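Local coordinates for protein L544 (Acanthamoeba polyphaga mimivirus, PDB 4AMQ) that is a virion-associated protein that probably transfers nucleotides, and binds manganese ions through a cluster of acidic side chains, at residues W160-L165 and I178-I183; Y201-E206 and I210-A215; Y245-P250 and K362-Y367; I322-E327 and L345-T350. All blocks are in the same frame, centred on the assembly; numbering follows the deposited sequence.

Interaction 1. Residues W160-L165 and I178-I183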
# COMPACT_ATOMS: atom_id res chain seq x y z
N TRP A 160 -1.53 13.97 -0.55
CA TRP A 160 -1.46 13.03 -1.65
C TRP A 160 -2.84 12.50 -2.02
O TRP A 160 -3.21 12.45 -3.19
CB TRP A 160 -0.51 11.87 -1.31
CG TRP A 160 -0.31 10.90 -2.44
CD1 TRP A 160 -0.53 9.55 -2.41
CD2 TRP A 160 0.13 11.21 -3.77
NE1 TRP A 160 -0.24 9.00 -3.64
CE2 TRP A 160 0.17 10.00 -4.49
CE3 TRP A 160 0.51 12.39 -4.42
CZ2 TRP A 160 0.57 9.94 -5.83
CZ3 TRP A 160 0.90 12.33 -5.74
CH2 TRP A 160 0.93 11.11 -6.43
N ASP A 161 -3.61 12.12 -1.00
CA ASP A 161 -4.96 11.60 -1.22
C ASP A 161 -5.88 12.67 -1.80
O ASP A 161 -6.92 12.37 -2.39
CB ASP A 161 -5.53 11.06 0.08
CG ASP A 161 -4.72 9.90 0.64
OD1 ASP A 161 -4.16 9.13 -0.17
OD2 ASP A 161 -4.64 9.77 1.88
N LEU A 162 -5.48 13.93 -1.63
CA LEU A 162 -6.27 15.06 -2.11
C LEU A 162 -5.86 15.48 -3.52
O LEU A 162 -6.69 15.91 -4.32
CB LEU A 162 -6.16 16.24 -1.14
CG LEU A 162 -6.79 15.99 0.23
CD1 LEU A 162 -6.27 16.98 1.27
CD2 LEU A 162 -8.30 16.05 0.13
N TYR A 163 -4.57 15.33 -3.83
CA TYR A 163 -4.08 15.61 -5.17
C TYR A 163 -4.53 14.53 -6.15
O TYR A 163 -5.06 14.83 -7.22
CB TYR A 163 -2.55 15.75 -5.19
CG TYR A 163 -1.97 15.93 -6.57
CD1 TYR A 163 -2.54 16.82 -7.47
CD2 TYR A 163 -0.85 15.21 -6.98
CE1 TYR A 163 -2.01 17.00 -8.73
CE2 TYR A 163 -0.32 15.38 -8.24
CZ TYR A 163 -0.90 16.27 -9.11
OH TYR A 163 -0.38 16.44 -10.37
N LYS A 164 -4.32 13.27 -5.78
CA LYS A 164 -4.76 12.15 -6.61
C LYS A 164 -6.20 11.79 -6.30
O LYS A 164 -6.55 11.51 -5.15
CB LYS A 164 -3.86 10.93 -6.39
CG LYS A 164 -2.39 11.20 -6.61
CD LYS A 164 -2.10 11.63 -8.03
CE LYS A 164 -2.26 10.48 -9.01
NZ LYS A 164 -1.90 10.89 -10.40
N LEU A 165 -7.05 11.78 -7.32
CA LEU A 165 -8.46 11.48 -7.14
C LEU A 165 -8.72 9.99 -6.92
O LEU A 165 -8.54 9.18 -7.83
CB LEU A 165 -9.28 11.99 -8.33
CG LEU A 165 -9.32 13.51 -8.53
CD1 LEU A 165 -10.16 13.87 -9.74
CD2 LEU A 165 -9.88 14.19 -7.28
N ILE A 178 -17.58 14.70 -5.79
CA ILE A 178 -17.49 16.03 -5.20
C ILE A 178 -16.15 16.20 -4.49
O ILE A 178 -15.79 15.40 -3.63
CB ILE A 178 -18.62 16.30 -4.18
CG1 ILE A 178 -19.97 15.83 -4.72
CG2 ILE A 178 -18.66 17.77 -3.81
CD1 ILE A 178 -20.61 16.80 -5.69
N LEU A 179 -15.41 17.24 -4.85
CA LEU A 179 -14.12 17.52 -4.24
C LEU A 179 -14.27 18.49 -3.07
O LEU A 179 -15.35 19.06 -2.85
CB LEU A 179 -13.15 18.10 -5.26
CG LEU A 179 -12.54 17.18 -6.33
CD1 LEU A 179 -13.10 15.77 -6.24
CD2 LEU A 179 -12.75 17.77 -7.72
N ARG A 180 -13.19 18.68 -2.32
CA ARG A 180 -13.16 19.65 -1.24
C ARG A 180 -13.68 21.00 -1.72
O ARG A 180 -13.44 21.39 -2.87
CB ARG A 180 -11.74 19.81 -0.70
CG ARG A 180 -11.19 18.59 0.04
CD ARG A 180 -11.74 18.49 1.46
NE ARG A 180 -11.18 17.35 2.18
CZ ARG A 180 -10.09 17.41 2.93
NH1 ARG A 180 -9.42 18.55 3.05
NH2 ARG A 180 -9.64 16.33 3.56
N GLY A 181 -14.39 21.71 -0.85
CA GLY A 181 -14.91 23.02 -1.18
C GLY A 181 -16.19 22.97 -1.98
O GLY A 181 -16.81 24.00 -2.25
N GLY A 182 -16.60 21.77 -2.37
CA GLY A 182 -17.84 21.58 -3.11
C GLY A 182 -17.66 21.56 -4.62
O GLY A 182 -18.65 21.61 -5.36
N ILE A 183 -16.42 21.47 -5.07
CA ILE A 183 -16.13 21.42 -6.51
C ILE A 183 -16.60 20.10 -7.12
O ILE A 183 -16.30 19.03 -6.61
CB ILE A 183 -14.63 21.61 -6.79
CG1 ILE A 183 -14.11 22.87 -6.09
CG2 ILE A 183 -14.37 21.67 -8.29
CD1 ILE A 183 -14.88 24.12 -6.43

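Interaction 2. Residues Y201-E206 and I210-A215. With MN (manganese (II) ion), chain C.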
# COMPACT_ATOMS: atom_id res chain seq x y z
N TYR A 201 -7.81 -3.17 -5.28
CA TYR A 201 -8.65 -4.24 -4.76
C TYR A 201 -8.14 -4.72 -3.41
O TYR A 201 -6.96 -4.58 -3.09
CB TYR A 201 -8.64 -5.44 -5.72
CG TYR A 201 -9.36 -5.27 -7.04
CD1 TYR A 201 -10.73 -5.49 -7.15
CD2 TYR A 201 -8.66 -4.96 -8.20
CE1 TYR A 201 -11.38 -5.36 -8.36
CE2 TYR A 201 -9.31 -4.83 -9.42
CZ TYR A 201 -10.67 -5.04 -9.49
OH TYR A 201 -11.33 -4.91 -10.70
N PHE A 202 -9.04 -5.30 -2.63
CA PHE A 202 -8.65 -6.20 -1.56
C PHE A 202 -9.37 -7.53 -1.78
O PHE A 202 -10.57 -7.56 -2.03
CB PHE A 202 -8.89 -5.60 -0.18
CG PHE A 202 -7.80 -4.68 0.26
CD1 PHE A 202 -6.68 -5.18 0.91
CD2 PHE A 202 -7.85 -3.32 -0.03
CE1 PHE A 202 -5.65 -4.34 1.30
CE2 PHE A 202 -6.83 -2.48 0.36
CZ PHE A 202 -5.72 -2.99 1.02
N VAL A 203 -8.62 -8.61 -1.73
CA VAL A 203 -9.14 -9.92 -2.07
C VAL A 203 -8.87 -10.91 -0.94
O VAL A 203 -7.73 -11.07 -0.50
CB VAL A 203 -8.51 -10.45 -3.38
CG1 VAL A 203 -9.01 -11.86 -3.69
CG2 VAL A 203 -8.82 -9.51 -4.53
N LYS A 204 -9.91 -11.56 -0.47
CA LYS A 204 -9.73 -12.60 0.53
C LYS A 204 -9.25 -13.86 -0.17
O LYS A 204 -10.03 -14.59 -0.77
CB LYS A 204 -11.03 -12.87 1.27
CG LYS A 204 -10.84 -13.73 2.50
CD LYS A 204 -12.15 -14.23 3.06
CE LYS A 204 -11.91 -15.14 4.25
NZ LYS A 204 -13.18 -15.75 4.74
N ILE A 205 -7.94 -14.11 -0.09
CA ILE A 205 -7.37 -15.28 -0.73
C ILE A 205 -7.62 -16.52 0.13
O ILE A 205 -8.20 -17.50 -0.34
CB ILE A 205 -5.87 -15.12 -1.00
CG1 ILE A 205 -5.64 -13.98 -1.99
CG2 ILE A 205 -5.28 -16.41 -1.53
CD1 ILE A 205 -4.18 -13.73 -2.31
N GLU A 206 -7.19 -16.46 1.39
CA GLU A 206 -7.48 -17.53 2.34
C GLU A 206 -8.13 -16.99 3.62
O GLU A 206 -9.34 -16.83 3.67
CB GLU A 206 -6.21 -18.32 2.67
CG GLU A 206 -5.74 -19.21 1.53
CD GLU A 206 -4.45 -19.94 1.85
OE1 GLU A 206 -3.97 -19.83 3.00
OE2 GLU A 206 -3.91 -20.62 0.95
N ILE A 210 -6.00 -9.47 0.84
CA ILE A 210 -4.71 -9.14 0.25
C ILE A 210 -4.91 -8.07 -0.82
O ILE A 210 -5.87 -8.12 -1.59
CB ILE A 210 -4.07 -10.39 -0.39
CG1 ILE A 210 -3.81 -11.45 0.67
CG2 ILE A 210 -2.77 -10.04 -1.10
CD1 ILE A 210 -2.86 -10.99 1.75
N GLY A 211 -4.03 -7.08 -0.85
CA GLY A 211 -4.14 -6.00 -1.81
C GLY A 211 -3.75 -6.44 -3.21
O GLY A 211 -2.73 -7.09 -3.41
N PHE A 212 -4.59 -6.08 -4.18
CA PHE A 212 -4.27 -6.26 -5.59
C PHE A 212 -4.36 -4.88 -6.24
O PHE A 212 -5.44 -4.31 -6.33
CB PHE A 212 -5.26 -7.22 -6.26
CG PHE A 212 -4.99 -8.67 -5.98
CD1 PHE A 212 -5.25 -9.21 -4.73
CD2 PHE A 212 -4.48 -9.50 -6.97
CE1 PHE A 212 -5.00 -10.55 -4.48
CE2 PHE A 212 -4.23 -10.84 -6.72
CZ PHE A 212 -4.50 -11.37 -5.47
N ASP A 213 -3.22 -4.36 -6.68
CA ASP A 213 -3.20 -3.08 -7.39
C ASP A 213 -3.01 -3.31 -8.89
O ASP A 213 -1.98 -3.83 -9.32
CB ASP A 213 -2.09 -2.17 -6.84
CG ASP A 213 -2.33 -1.74 -5.40
OD1 ASP A 213 -3.51 -1.63 -5.00
OD2 ASP A 213 -1.34 -1.52 -4.67
N ILE A 214 -4.01 -2.92 -9.67
CA ILE A 214 -3.97 -3.09 -11.12
C ILE A 214 -3.89 -1.75 -11.85
O ILE A 214 -4.87 -1.00 -11.89
CB ILE A 214 -5.22 -3.83 -11.64
CG1 ILE A 214 -5.55 -5.04 -10.77
CG2 ILE A 214 -5.02 -4.23 -13.11
CD1 ILE A 214 -4.40 -6.02 -10.61
N ALA A 215 -2.73 -1.46 -12.42
CA ALA A 215 -2.53 -0.26 -13.22
C ALA A 215 -3.06 -0.50 -14.63
O ALA A 215 -2.49 -1.27 -15.40
CB ALA A 215 -1.07 0.12 -13.26
MN MN C . 0.94 -2.57 -4.18
O HOH W 1 -4.87 -2.59 -2.83
O HOH W 2 0.77 -1.25 -1.98

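Interaction 3. Residues Y245-P250 and K362-Y367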
# COMPACT_ATOMS: atom_id res chain seq x y z
N TYR A 245 16.06 -1.53 8.87
CA TYR A 245 15.50 -2.58 8.04
C TYR A 245 15.16 -2.05 6.64
O TYR A 245 15.48 -2.68 5.63
CB TYR A 245 14.25 -3.18 8.68
CG TYR A 245 13.55 -4.17 7.79
CD1 TYR A 245 14.15 -5.39 7.47
CD2 TYR A 245 12.30 -3.90 7.26
CE1 TYR A 245 13.52 -6.30 6.66
CE2 TYR A 245 11.66 -4.82 6.45
CZ TYR A 245 12.27 -6.01 6.16
OH TYR A 245 11.64 -6.93 5.35
N PHE A 246 14.52 -0.89 6.60
CA PHE A 246 14.12 -0.30 5.33
C PHE A 246 15.30 0.33 4.59
O PHE A 246 15.24 0.54 3.37
CB PHE A 246 12.98 0.70 5.54
CG PHE A 246 11.71 0.05 6.02
CD1 PHE A 246 10.84 -0.54 5.11
CD2 PHE A 246 11.38 0.03 7.36
CE1 PHE A 246 9.67 -1.15 5.54
CE2 PHE A 246 10.21 -0.58 7.80
CZ PHE A 246 9.36 -1.16 6.88
N MET A 247 16.38 0.61 5.31
CA MET A 247 17.59 1.14 4.70
C MET A 247 18.37 0.04 3.98
O MET A 247 19.32 0.32 3.25
CB MET A 247 18.46 1.82 5.75
CG MET A 247 17.81 3.05 6.38
SD MET A 247 18.50 3.51 7.98
CE MET A 247 20.13 4.07 7.51
N LEU A 248 17.97 -1.21 4.19
CA LEU A 248 18.55 -2.33 3.46
C LEU A 248 18.07 -2.34 2.01
O LEU A 248 18.74 -2.86 1.13
CB LEU A 248 18.20 -3.67 4.12
CG LEU A 248 18.79 -3.98 5.49
CD1 LEU A 248 18.22 -5.29 6.01
CD2 LEU A 248 20.31 -4.05 5.43
N PHE A 249 16.88 -1.77 1.78
CA PHE A 249 16.28 -1.74 0.45
C PHE A 249 17.10 -0.92 -0.55
O PHE A 249 17.29 -1.35 -1.69
CB PHE A 249 14.83 -1.23 0.52
CG PHE A 249 13.86 -2.20 1.13
CD1 PHE A 249 13.98 -2.58 2.46
CD2 PHE A 249 12.83 -2.74 0.38
CE1 PHE A 249 13.09 -3.48 3.02
CE2 PHE A 249 11.94 -3.64 0.94
CZ PHE A 249 12.06 -4.01 2.26
N PRO A 250 17.59 0.26 -0.14
CA PRO A 250 18.52 0.97 -1.03
C PRO A 250 19.78 0.14 -1.28
O PRO A 250 20.30 0.13 -2.40
CB PRO A 250 18.86 2.24 -0.25
CG PRO A 250 17.67 2.46 0.64
CD PRO A 250 17.20 1.08 1.02
N LYS A 362 22.83 -4.23 12.24
CA LYS A 362 24.12 -4.85 11.99
C LYS A 362 24.28 -5.27 10.53
O LYS A 362 25.37 -5.17 9.97
CB LYS A 362 24.32 -6.06 12.90
CG LYS A 362 23.08 -6.91 13.05
CD LYS A 362 23.35 -8.18 13.84
CE LYS A 362 24.23 -9.13 13.07
NZ LYS A 362 24.25 -10.49 13.66
N TYR A 363 23.20 -5.74 9.93
CA TYR A 363 23.24 -6.11 8.52
C TYR A 363 23.39 -4.87 7.65
O TYR A 363 23.99 -4.92 6.58
CB TYR A 363 22.00 -6.91 8.12
CG TYR A 363 21.88 -8.19 8.90
CD1 TYR A 363 22.56 -9.33 8.49
CD2 TYR A 363 21.11 -8.26 10.05
CE1 TYR A 363 22.47 -10.51 9.20
CE2 TYR A 363 21.01 -9.43 10.77
CZ TYR A 363 21.69 -10.55 10.34
OH TYR A 363 21.60 -11.73 11.04
N PHE A 364 22.84 -3.76 8.13
CA PHE A 364 23.03 -2.49 7.44
C PHE A 364 24.50 -2.08 7.51
O PHE A 364 25.15 -1.91 6.48
CB PHE A 364 22.16 -1.40 8.05
CG PHE A 364 22.40 -0.04 7.45
CD1 PHE A 364 21.94 0.26 6.18
CD2 PHE A 364 23.11 0.92 8.15
CE1 PHE A 364 22.17 1.50 5.62
CE2 PHE A 364 23.34 2.16 7.60
CZ PHE A 364 22.87 2.45 6.33
N THR A 365 25.01 -1.93 8.73
CA THR A 365 26.39 -1.50 8.93
C THR A 365 27.37 -2.39 8.17
O THR A 365 28.37 -1.91 7.64
CB THR A 365 26.76 -1.47 10.43
OG1 THR A 365 26.59 -2.77 11.00
CG2 THR A 365 25.89 -0.47 11.18
N ARG A 366 27.08 -3.68 8.13
CA ARG A 366 27.93 -4.64 7.42
C ARG A 366 28.02 -4.35 5.93
O ARG A 366 29.10 -4.31 5.36
CB ARG A 366 27.41 -6.06 7.63
CG ARG A 366 28.04 -7.08 6.71
CD ARG A 366 27.41 -8.44 6.91
NE ARG A 366 27.47 -8.86 8.31
CZ ARG A 366 26.86 -9.94 8.79
NH1 ARG A 366 26.15 -10.71 7.99
NH2 ARG A 366 26.97 -10.24 10.08
N TYR A 367 26.86 -4.16 5.29
CA TYR A 367 26.83 -3.96 3.85
C TYR A 367 27.14 -2.53 3.43
O TYR A 367 27.66 -2.29 2.34
CB TYR A 367 25.49 -4.44 3.26
CG TYR A 367 25.34 -5.95 3.32
CD1 TYR A 367 25.91 -6.75 2.34
CD2 TYR A 367 24.65 -6.56 4.35
CE1 TYR A 367 25.79 -8.13 2.39
CE2 TYR A 367 24.52 -7.94 4.40
CZ TYR A 367 25.09 -8.71 3.42
OH TYR A 367 24.97 -10.08 3.47

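Interaction 4. Residues I322-E327 and L345-T350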
# COMPACT_ATOMS: atom_id res chain seq x y z
N ILE A 322 -0.50 -7.35 22.72
CA ILE A 322 -1.33 -8.49 22.34
C ILE A 322 -2.40 -8.79 23.38
O ILE A 322 -3.57 -9.02 23.04
CB ILE A 322 -0.46 -9.75 22.10
CG1 ILE A 322 0.62 -9.47 21.05
CG2 ILE A 322 -1.34 -10.94 21.72
CD1 ILE A 322 0.07 -8.96 19.73
N ASP A 323 -2.01 -8.78 24.66
CA ASP A 323 -2.96 -9.00 25.74
C ASP A 323 -4.06 -7.93 25.75
O ASP A 323 -5.23 -8.22 25.98
CB ASP A 323 -2.25 -9.02 27.10
CG ASP A 323 -1.28 -10.19 27.23
OD1 ASP A 323 -1.40 -11.15 26.44
OD2 ASP A 323 -0.40 -10.14 28.12
N LYS A 324 -3.67 -6.68 25.49
CA LYS A 324 -4.63 -5.58 25.39
C LYS A 324 -5.62 -5.80 24.24
O LYS A 324 -6.79 -5.42 24.34
CB LYS A 324 -3.91 -4.24 25.20
CG LYS A 324 -3.19 -3.74 26.44
CD LYS A 324 -2.98 -2.23 26.40
CE LYS A 324 -2.06 -1.79 25.27
NZ LYS A 324 -1.95 -0.30 25.18
N ILE A 325 -5.16 -6.42 23.16
CA ILE A 325 -6.02 -6.70 22.02
C ILE A 325 -7.03 -7.79 22.36
O ILE A 325 -8.18 -7.73 21.93
CB ILE A 325 -5.19 -7.06 20.76
CG1 ILE A 325 -4.65 -5.80 20.10
CG2 ILE A 325 -6.02 -7.84 19.76
CD1 ILE A 325 -3.54 -6.05 19.10
N GLN A 326 -6.60 -8.78 23.13
CA GLN A 326 -7.49 -9.85 23.56
C GLN A 326 -8.58 -9.32 24.49
O GLN A 326 -9.74 -9.70 24.36
CB GLN A 326 -6.70 -10.97 24.24
CG GLN A 326 -7.54 -12.20 24.58
CD GLN A 326 -8.16 -12.84 23.35
OE1 GLN A 326 -7.47 -13.22 22.41
NE2 GLN A 326 -9.49 -12.97 23.37
N GLU A 327 -8.22 -8.43 25.41
CA GLU A 327 -9.20 -7.85 26.33
C GLU A 327 -10.22 -6.98 25.61
O GLU A 327 -11.35 -6.84 26.08
CB GLU A 327 -8.51 -7.05 27.44
CG GLU A 327 -7.56 -7.89 28.30
CD GLU A 327 -8.27 -9.02 29.02
OE1 GLU A 327 -9.45 -8.84 29.40
OE2 GLU A 327 -7.65 -10.09 29.19
N LEU A 345 -3.56 -1.58 17.00
CA LEU A 345 -2.72 -2.01 15.89
C LEU A 345 -1.68 -0.95 15.56
O LEU A 345 -0.64 -1.24 14.97
CB LEU A 345 -3.56 -2.35 14.65
CG LEU A 345 -4.34 -3.66 14.69
CD1 LEU A 345 -5.11 -3.87 13.39
CD2 LEU A 345 -3.42 -4.84 14.97
N THR A 346 -1.97 0.29 15.93
CA THR A 346 -1.03 1.39 15.71
C THR A 346 0.19 1.26 16.62
O THR A 346 1.32 1.46 16.18
CB THR A 346 -1.70 2.76 15.92
OG1 THR A 346 -2.67 2.97 14.89
CG2 THR A 346 -0.66 3.87 15.86
N GLN A 347 -0.04 0.92 17.89
CA GLN A 347 1.05 0.66 18.81
C GLN A 347 1.87 -0.53 18.33
O GLN A 347 3.10 -0.50 18.34
CB GLN A 347 0.52 0.39 20.22
CG GLN A 347 -0.20 1.56 20.85
CD GLN A 347 -0.94 1.18 22.12
OE1 GLN A 347 -0.39 0.50 22.99
NE2 GLN A 347 -2.20 1.59 22.22
N LEU A 348 1.16 -1.59 17.93
CA LEU A 348 1.81 -2.80 17.44
C LEU A 348 2.66 -2.49 16.22
O LEU A 348 3.77 -3.00 16.08
CB LEU A 348 0.76 -3.86 17.10
CG LEU A 348 1.30 -5.23 16.70
CD1 LEU A 348 2.20 -5.80 17.80
CD2 LEU A 348 0.15 -6.19 16.40
N TYR A 349 2.13 -1.65 15.33
CA TYR A 349 2.84 -1.26 14.13
C TYR A 349 4.17 -0.62 14.50
O TYR A 349 5.22 -0.97 13.97
CB TYR A 349 1.98 -0.27 13.33
CG TYR A 349 2.47 0.01 11.93
CD1 TYR A 349 2.06 -0.78 10.86
CD2 TYR A 349 3.32 1.07 11.67
CE1 TYR A 349 2.50 -0.53 9.57
CE2 TYR A 349 3.76 1.34 10.38
CZ TYR A 349 3.35 0.53 9.34
OH TYR A 349 3.78 0.79 8.06
N THR A 350 4.12 0.32 15.44
CA THR A 350 5.30 1.00 15.94
C THR A 350 6.28 0.01 16.55
O THR A 350 7.49 0.07 16.31
CB THR A 350 4.93 2.04 17.01
OG1 THR A 350 4.03 3.00 16.45
CG2 THR A 350 6.18 2.75 17.53

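Interaction 1. Residues W160-L165 and I178-I183
L162 and R180 are the residues whose CA atoms come nearest, 8.3 Å from L162 CA to R180 CA, so side chains bridge the whole gap between W160-L165 and I178-I183. The first segment is the last turn of helix 152-163 running straight into edge strand 164-167. The second is the turn between strands 176-178 and 184-186.

L162 carries the larger share. Its CD2 methyl sits over the centre of one face of the R180 guanidinium, 3.6 Å from R180 CZ. The other methyl, CD1, lies 3.9 Å from R180 NH1. The two side chains meet at about a right angle. The R180 chain bends at chi2 (-78°), and its CG also packs against L162 CD2 at 3.8 Å. Beside this pair, L165 CD2 touches L179 CD1 at 3.7 Å, again with the side chains crossed.

The turn is a G1 beta bulge: L179 N donates to I183 O, and G182 N donates to L179 O. G181 and G182 both have positive phi. R180 reaches toward the helix end at L162, and L179 toward L165 on the strand. R180 NH1 is hydrogen-bonded to I127 O, and R111 donates to R180 O.

No hydrogen bond crosses between the segments. The guanidinium offers a flat face to leucine methyls while its N-H groups can bond in its plane, so one arginine packs on L162 and also ties the turn to the backbone at I127.

Interaction 2. Residues Y201-E206 and I210-A215
V203 CG2 and the F212 ring meet because V203 CG2 lies anti to its own carbonyl carbon and F212 CG does the same (chi1 -78°). V203 CG2 comes to 3.6 Å from F212 CD1, at a slant to the ring. I205 CD1 approaches the edge of that ring, 3.9 Å from F212 CE1, and also packs on I210 CG1.

The backbones form an antiparallel ladder. Y201-F212 and V203-I210 are hydrogen-bonded pairs; F202-G211 between them is a non-hydrogen-bonded pair. I210 N to V203 O is the shortest bond, at 2.7 Å. On the face carrying F202, G211 CA lies off-centre over the F202 ring, 4.2 Å from its centroid.

D213 OD2 binds a manganese ion at 2.6 Å, together with D66, D68 and a water. A second water donates to D213 OD1 at 2.7 Å and to Y201 O at 2.9 Å, tying the metal ligand to the neighbouring strand.

This hairpin lies inside the mixed sheet. Strand 66-72 pairs with 209-217, and strand 99-108 with 196-204. Helix 28-42 covers the face with V203 and F212, while helix 274-292 packs on F202.

Interaction 3. Residues Y245-P250 and K362-Y367
K362 O takes two bonds, from R366 N and from T365 OG1, each at 2.9 Å, in the helix that L248 and M247 pack against. Both donors reach this oxygen from the same face of its carbonyl plane. The first is the regular helical bond; the second folds the threonine hydroxyl back on its own helix.

The contact across the segments is apolar. M247 lays its CE methyl over one face of the F364 ring, 3.4 Å from F364 CZ and 3.9 Å from the ring centroid. M247 SD stands farther off, 4.9 Å from that centroid and nearly on the ring normal (13°). This is a Met-aromatic contact with the methyl nearer than the sulfur. A bend at chi3 (69°) curls the methyl back over the ring. M247 CB packs near the CE1-CD1 side of the ring, 3.7 Å from F364 CE1.

These pieces belong to the helical domain. A type I turn, Y245 to L248, leads into helix 248-254 and packs on the far part of the long helix 334-368. F364 CG is anti to its backbone N (chi1 175°), which brings the ring to M247.

L248 meets backbone instead: its CD2 methyl lies 3.7 Å from F364 N and equally close to F364 CA. Around the pair, L237 and Y240 pack on M247, and Y245 N is hydrogen-bonded to N357 OD1 of the long helix.

Interaction 4. Residues I322-E327 and L345-T350
L345 opens the contact with its CD2 methyl, 4.3 Å from I325 CD1 on helix 319-331. Its side chain also touches I283 and Y286 of helix 274-292, so it is shared between two neighbours.

Q347 follows and makes the polar link. K324 NZ donates to Q347 OE1 at 2.8 Å. The ammonium lies in the carbonyl plane, on a lone pair, with a C=O...N angle of 117°. Q347 is extended beyond CG, whereas K324 is bent at chi3 (-65°); the two side chains cross at about a right angle. This bond lies at the exposed side of the contact, at K324, and the leucines and isoleucines beside it are buried.

L348 returns to the apolar side. Its CD1 lies 4.3 Å from I322 CD1. With CG anti to the backbone N (chi1 -174°), the end of the side chain comes up to the isoleucine. I322 and I325 also pack on helix 297-311, through I308.

The short axes run nearly antiparallel, at 164°, and come within 10.6 Å. That spacing fits side chains meeting mainly at their ends. Helices 319-331 and 334-368 are consecutive, so they form an antiparallel helical hairpin within the all-helical part of the protein.

Interactions 1 and 2 lie in the nucleotidyltransferase domain, and 3 and 4 in the helical domain. Interactions 1 and 2 reach the same mixed sheet, one at edge strand 164-167 and the other in its interior; their centres are about 25 Å apart. Interactions 3 and 4 share helix 334-368. Their centres lie about 27 Å apart, yet their nearest atoms come within about 6 Å. Along the chain, 1 precedes 2, which precedes both others; the segments of 4 fall between those of 3. Interactions 1 and 3 are on opposite sides of the chain's centre, about 38 Å between centres. Only interaction 2 holds a manganese ligand; interaction 1 joins the sheet edge to a small hairpin, and 3 and 4 join helices.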